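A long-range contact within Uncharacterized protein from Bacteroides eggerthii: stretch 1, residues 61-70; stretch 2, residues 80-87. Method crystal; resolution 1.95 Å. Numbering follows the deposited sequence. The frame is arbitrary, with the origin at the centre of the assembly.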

ATOM      1  N   THR A  61       7.578   3.655   2.800  1.00 53.39           N
ATOM      2  CA  THR A  61       8.585   2.610   2.942  1.00 54.32           C
ATOM      3  C   THR A  61       9.909   3.288   3.348  1.00 59.50           C
ATOM      4  O   THR A  61      10.030   4.503   3.271  1.00 56.89           O
ATOM      5  CB  THR A  61       8.850   1.890   1.621  1.00 58.24           C
ATOM      6  OG1 THR A  61       9.354   2.857   0.721  1.00 56.89           O
ATOM      7  CG2 THR A  61       7.561   1.243   1.017  1.00 55.01           C
ATOM      8  N   ALA A  62      10.874   2.506   3.830  1.00 54.72           N
ATOM      9  CA  ALA A  62      12.270   2.954   3.968  1.00 58.79           C
ATOM     10  C   ALA A  62      13.139   1.778   3.595  1.00 53.29           C
ATOM     11  O   ALA A  62      12.759   0.618   3.846  1.00 57.67           O
ATOM     12  CB  ALA A  62      12.575   3.388   5.403  1.00 48.51           C
ATOM     13  N   PHE A  63      14.297   2.034   3.009  1.00 54.64           N
ATOM     14  CA  PHE A  63      15.220   0.916   2.687  1.00 53.37           C
ATOM     15  C   PHE A  63      15.959   0.404   3.922  1.00 59.08           C
ATOM     16  O   PHE A  63      16.087   1.119   4.904  1.00 57.76           O
ATOM     17  CB  PHE A  63      16.193   1.287   1.586  1.00 58.90           C
ATOM     18  CG  PHE A  63      16.977   2.549   1.847  1.00 58.14           C
ATOM     19  CD1 PHE A  63      18.107   2.535   2.669  1.00 67.07           C
ATOM     20  CD2 PHE A  63      16.592   3.736   1.254  1.00 58.40           C
ATOM     21  CE1 PHE A  63      18.850   3.693   2.870  1.00 61.36           C
ATOM     22  CE2 PHE A  63      17.332   4.897   1.455  1.00 61.23           C
ATOM     23  CZ  PHE A  63      18.443   4.863   2.287  1.00 59.98           C
ATOM     24  N   VAL A  64      16.390  -0.860   3.872  1.00 57.24           N
ATOM     25  CA  VAL A  64      17.071  -1.534   4.983  1.00 56.34           C
ATOM     26  C   VAL A  64      18.176  -2.404   4.378  1.00 62.45           C
ATOM     27  O   VAL A  64      18.144  -2.714   3.204  1.00 57.96           O
ATOM     28  CB  VAL A  64      16.165  -2.431   5.862  1.00 54.46           C
ATOM     29  CG1 VAL A  64      15.020  -1.638   6.492  1.00 52.06           C
ATOM     30  CG2 VAL A  64      15.679  -3.677   5.097  1.00 46.86           C
ATOM     31  N   THR A  65      19.147  -2.776   5.200  1.00 63.18           N
ATOM     32  CA  THR A  65      20.220  -3.697   4.808  1.00 73.89           C
ATOM     33  C   THR A  65      19.788  -5.154   4.908  1.00 58.90           C
ATOM     34  O   THR A  65      19.411  -5.605   5.971  1.00 54.68           O
ATOM     35  CB  THR A  65      21.410  -3.533   5.773  1.00 80.61           C
ATOM     36  OG1 THR A  65      21.760  -2.147   5.837  1.00 77.81           O
ATOM     37  CG2 THR A  65      22.609  -4.374   5.342  1.00 70.02           C
ATOM     38  N   SER A  66      19.926  -5.896   3.819  1.00 59.98           N
ATOM     39  CA  SER A  66      19.626  -7.330   3.788  1.00 60.42           C
ATOM     40  C   SER A  66      20.423  -8.216   4.767  1.00 55.02           C
ATOM     41  O   SER A  66      19.890  -9.201   5.289  1.00 54.78           O
ATOM     42  CB  SER A  66      19.830  -7.845   2.357  1.00 79.51           C
ATOM     43  OG  SER A  66      19.453  -9.195   2.280  1.00 93.86           O
ATOM     44  N   ASN A  67      21.692  -7.869   5.030  1.00 54.11           N
ATOM     45  CA  ASN A  67      22.548  -8.650   5.950  1.00 55.40           C
ATOM     46  C   ASN A  67      21.935  -8.924   7.334  1.00 51.83           C
ATOM     47  O   ASN A  67      22.194  -9.965   7.956  1.00 52.47           O
ATOM     48  CB  ASN A  67      23.919  -7.966   6.175  1.00 63.12           C
ATOM     49  CG  ASN A  67      24.815  -8.790   7.114  1.00 94.40           C
ATOM     50  OD1 ASN A  67      25.097  -9.967   6.833  1.00 81.64           O
ATOM     51  ND2 ASN A  67      25.210  -8.211   8.256  1.00 73.13           N
ATOM     52  N   THR A  68      21.117  -7.992   7.833  1.00 49.23           N
ATOM     53  CA  THR A  68      20.439  -8.195   9.119  1.00 46.78           C
ATOM     54  C   THR A  68      18.917  -8.060   8.987  1.00 49.61           C
ATOM     55  O   THR A  68      18.245  -7.719   9.950  1.00 46.79           O
ATOM     56  CB  THR A  68      20.960  -7.180  10.157  1.00 48.87           C
ATOM     57  OG1 THR A  68      20.745  -5.842   9.661  1.00 51.46           O
ATOM     58  CG2 THR A  68      22.468  -7.385  10.423  1.00 52.32           C
ATOM     59  N   ASN A  69      18.371  -8.362   7.808  1.00 49.07           N
ATOM     60  CA  ASN A  69      16.929  -8.321   7.567  1.00 45.83           C
ATOM     61  C   ASN A  69      16.511  -9.468   6.639  1.00 44.68           C
ATOM     62  O   ASN A  69      16.497  -9.339   5.398  1.00 49.76           O
ATOM     63  CB  ASN A  69      16.522  -6.955   7.003  1.00 46.15           C
ATOM     64  CG  ASN A  69      16.630  -5.855   8.026  1.00 45.94           C
ATOM     65  OD1 ASN A  69      15.783  -5.741   8.920  1.00 45.26           O
ATOM     66  ND2 ASN A  69      17.708  -5.064   7.946  1.00 45.30           N
ATOM     67  N   PHE A  70      16.259 -10.620   7.239  1.00 46.19           N
ATOM     68  CA  PHE A  70      15.956 -11.822   6.501  1.00 44.15           C
ATOM     69  C   PHE A  70      15.183 -12.847   7.324  1.00 45.13           C
ATOM     70  O   PHE A  70      15.171 -12.813   8.553  1.00 44.51           O
ATOM     71  CB  PHE A  70      17.242 -12.462   5.942  1.00 47.70           C
ATOM     72  CG  PHE A  70      18.166 -12.988   7.022  1.00 49.35           C
ATOM     73  CD1 PHE A  70      18.007 -14.263   7.506  1.00 49.28           C
ATOM     74  CD2 PHE A  70      19.153 -12.174   7.575  1.00 48.60           C
ATOM     75  CE1 PHE A  70      18.817 -14.727   8.527  1.00 50.18           C
ATOM     76  CE2 PHE A  70      19.970 -12.628   8.584  1.00 49.72           C
ATOM     77  CZ  PHE A  70      19.791 -13.903   9.066  1.00 48.08           C
TER
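Stretch 2 80-87: VQVAFNTV

Stretch 2 is extended. Residues 80-85 form a strand that begins earlier in the chain, and the rest is loop or turn. Stretch 1 is less regular: a strand at 61-63, a loop, a short 3-10 segment at 66-67, and a return to strand at Phe-70. The two run antiparallel. Ala-62 lies nearest Thr-86, Val-64 nearest Phe-84 and Asn-69 nearest Val-82, with CA-CA distances of 6.6, 5.9 and 4.3 Å.

Regular pairing is confined to Phe-70 and Gln-81. Phe-70 N donates to Gln-81 O at 2.9 Å, and Gln-81 N donates to Phe-70 O at 3.0 Å. Both side chains lie on the same face of the sheet. Next to this bridge, Asn-69 CA makes a CA-H...O contact with Gln-81 O at 3.2 Å.

Beyond the bridge, the side chain of Asn-69 takes over the pairing. Its OD1 accepts from Ala-83 N at 2.9 Å, and its ND2 donates to Ala-83 O at 2.9 Å. The amide thus meets both polar backbone groups of one residue, much as a neighbouring strand would. Asn-69 ND2 also donates to Thr-65 O at 2.7 Å, which ties the amide to its own loop. Thr-68 O is 3.1 Å from Ala-83 N, but the angle is too poor for a hydrogen bond. A water links the stretches nearby, accepting from Thr-65 N at 3.1 Å and donating to Ala-83 O at 3.0 Å.

The remaining contacts are mostly packing. Val-64 CG1 rests 3.4 Å from Phe-84 CB, and Asn-69 OD1 lies at the edge of the Phe-84 ring. Ala-62 CB meets Thr-86 CB at 3.8 Å. At the other end, Gln-81 OE1 approaches Thr-68 CG2 and Phe-70 CE2, each at 3.7 Å.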

ATOM      1  N   VAL A  80      15.029 -15.806  12.005  1.00 44.18           N
ATOM      2  CA  VAL A  80      14.593 -14.490  11.560  1.00 40.97           C
ATOM      3  C   VAL A  80      15.454 -13.454  12.250  1.00 43.01           C
ATOM      4  O   VAL A  80      15.660 -13.481  13.469  1.00 44.39           O
ATOM      5  CB  VAL A  80      13.089 -14.227  11.762  1.00 46.64           C
ATOM      6  CG1 VAL A  80      12.641 -14.506  13.178  1.00 46.93           C
ATOM      7  CG2 VAL A  80      12.744 -12.767  11.371  1.00 45.36           C
ATOM      8  N   GLN A  81      15.988 -12.546  11.445  1.00 41.90           N
ATOM      9  CA  GLN A  81      16.702 -11.407  11.965  1.00 43.30           C
ATOM     10  C   GLN A  81      16.168 -10.153  11.261  1.00 45.89           C
ATOM     11  O   GLN A  81      16.140 -10.107  10.044  1.00 47.76           O
ATOM     12  CB  GLN A  81      18.206 -11.536  11.737  1.00 43.25           C
ATOM     13  CG  GLN A  81      19.006 -10.357  12.334  1.00 47.33           C
ATOM     14  CD  GLN A  81      20.479 -10.662  12.468  1.00 51.65           C
ATOM     15  OE1 GLN A  81      21.205 -10.685  11.476  1.00 52.89           O
ATOM     16  NE2 GLN A  81      20.929 -10.912  13.704  1.00 46.34           N
ATOM     17  N   VAL A  82      15.768  -9.158  12.044  1.00 45.70           N
ATOM     18  CA  VAL A  82      15.310  -7.851  11.541  1.00 45.11           C
ATOM     19  C   VAL A  82      16.017  -6.794  12.372  1.00 44.79           C
ATOM     20  O   VAL A  82      16.094  -6.916  13.586  1.00 46.07           O
ATOM     21  CB  VAL A  82      13.770  -7.687  11.657  1.00 48.54           C
ATOM     22  CG1 VAL A  82      13.336  -6.257  11.248  1.00 48.73           C
ATOM     23  CG2 VAL A  82      13.056  -8.745  10.807  1.00 47.72           C
ATOM     24  N   ALA A  83      16.549  -5.769  11.712  1.00 42.32           N
ATOM     25  CA  ALA A  83      17.207  -4.662  12.384  1.00 46.06           C
ATOM     26  C   ALA A  83      17.289  -3.500  11.416  1.00 47.74           C
ATOM     27  O   ALA A  83      18.041  -3.547  10.435  1.00 46.57           O
ATOM     28  CB  ALA A  83      18.607  -5.012  12.914  1.00 43.98           C
ATOM     29  N   PHE A  84      16.493  -2.474  11.694  1.00 47.33           N
ATOM     30  CA  PHE A  84      16.453  -1.274  10.839  1.00 45.13           C
ATOM     31  C   PHE A  84      16.517  -0.033  11.720  1.00 48.24           C
ATOM     32  O   PHE A  84      15.983   0.008  12.848  1.00 48.92           O
ATOM     33  CB  PHE A  84      15.244  -1.288   9.897  1.00 48.16           C
ATOM     34  CG  PHE A  84      13.918  -1.414  10.578  1.00 46.05           C
ATOM     35  CD1 PHE A  84      13.221  -0.273  11.008  1.00 45.84           C
ATOM     36  CD2 PHE A  84      13.321  -2.655  10.748  1.00 48.56           C
ATOM     37  CE1 PHE A  84      11.990  -0.395  11.602  1.00 43.33           C
ATOM     38  CE2 PHE A  84      12.092  -2.780  11.371  1.00 48.18           C
ATOM     39  CZ  PHE A  84      11.426  -1.648  11.813  1.00 49.22           C
ATOM     40  N   ASN A  85      17.221   0.960  11.206  1.00 51.05           N
ATOM     41  CA  ASN A  85      17.428   2.186  11.890  1.00 48.31           C
ATOM     42  C   ASN A  85      17.378   3.227  10.752  1.00 53.25           C
ATOM     43  O   ASN A  85      18.362   3.471  10.125  1.00 51.73           O
ATOM     44  CB  ASN A  85      18.811   2.091  12.612  1.00 53.05           C
ATOM     45  CG  ASN A  85      19.298   3.425  13.095  1.00 58.49           C
ATOM     46  OD1 ASN A  85      18.528   4.344  13.181  1.00 67.05           O
ATOM     47  ND2 ASN A  85      20.571   3.526  13.430  1.00 61.88           N
ATOM     48  N   THR A  86      16.210   3.765  10.468  1.00 48.02           N
ATOM     49  CA  THR A  86      15.929   4.483   9.204  1.00 51.68           C
ATOM     50  C   THR A  86      15.659   5.967   9.448  1.00 53.68           C
ATOM     51  O   THR A  86      15.541   6.407  10.580  1.00 49.68           O
ATOM     52  CB  THR A  86      14.712   3.893   8.461  1.00 52.43           C
ATOM     53  OG1 THR A  86      13.503   4.251   9.146  1.00 49.01           O
ATOM     54  CG2 THR A  86      14.795   2.337   8.346  1.00 48.37           C
ATOM     55  N   VAL A  87      15.549   6.714   8.361  1.00 49.01           N
ATOM     56  CA  VAL A  87      15.281   8.143   8.392  1.00 47.51           C
ATOM     57  C   VAL A  87      13.766   8.413   8.696  1.00 44.62           C
ATOM     58  O   VAL A  87      13.379   9.559   8.956  1.00 51.26           O
ATOM     59  CB  VAL A  87      15.800   8.800   7.092  1.00 51.17           C
ATOM     60  CG1 VAL A  87      15.331  10.250   6.932  1.00 55.62           C
ATOM     61  CG2 VAL A  87      17.347   8.775   7.079  1.00 55.54           C
TER
HETATM   62  O   HOH W   1      19.153  -2.008   8.171  1.00 59.93           O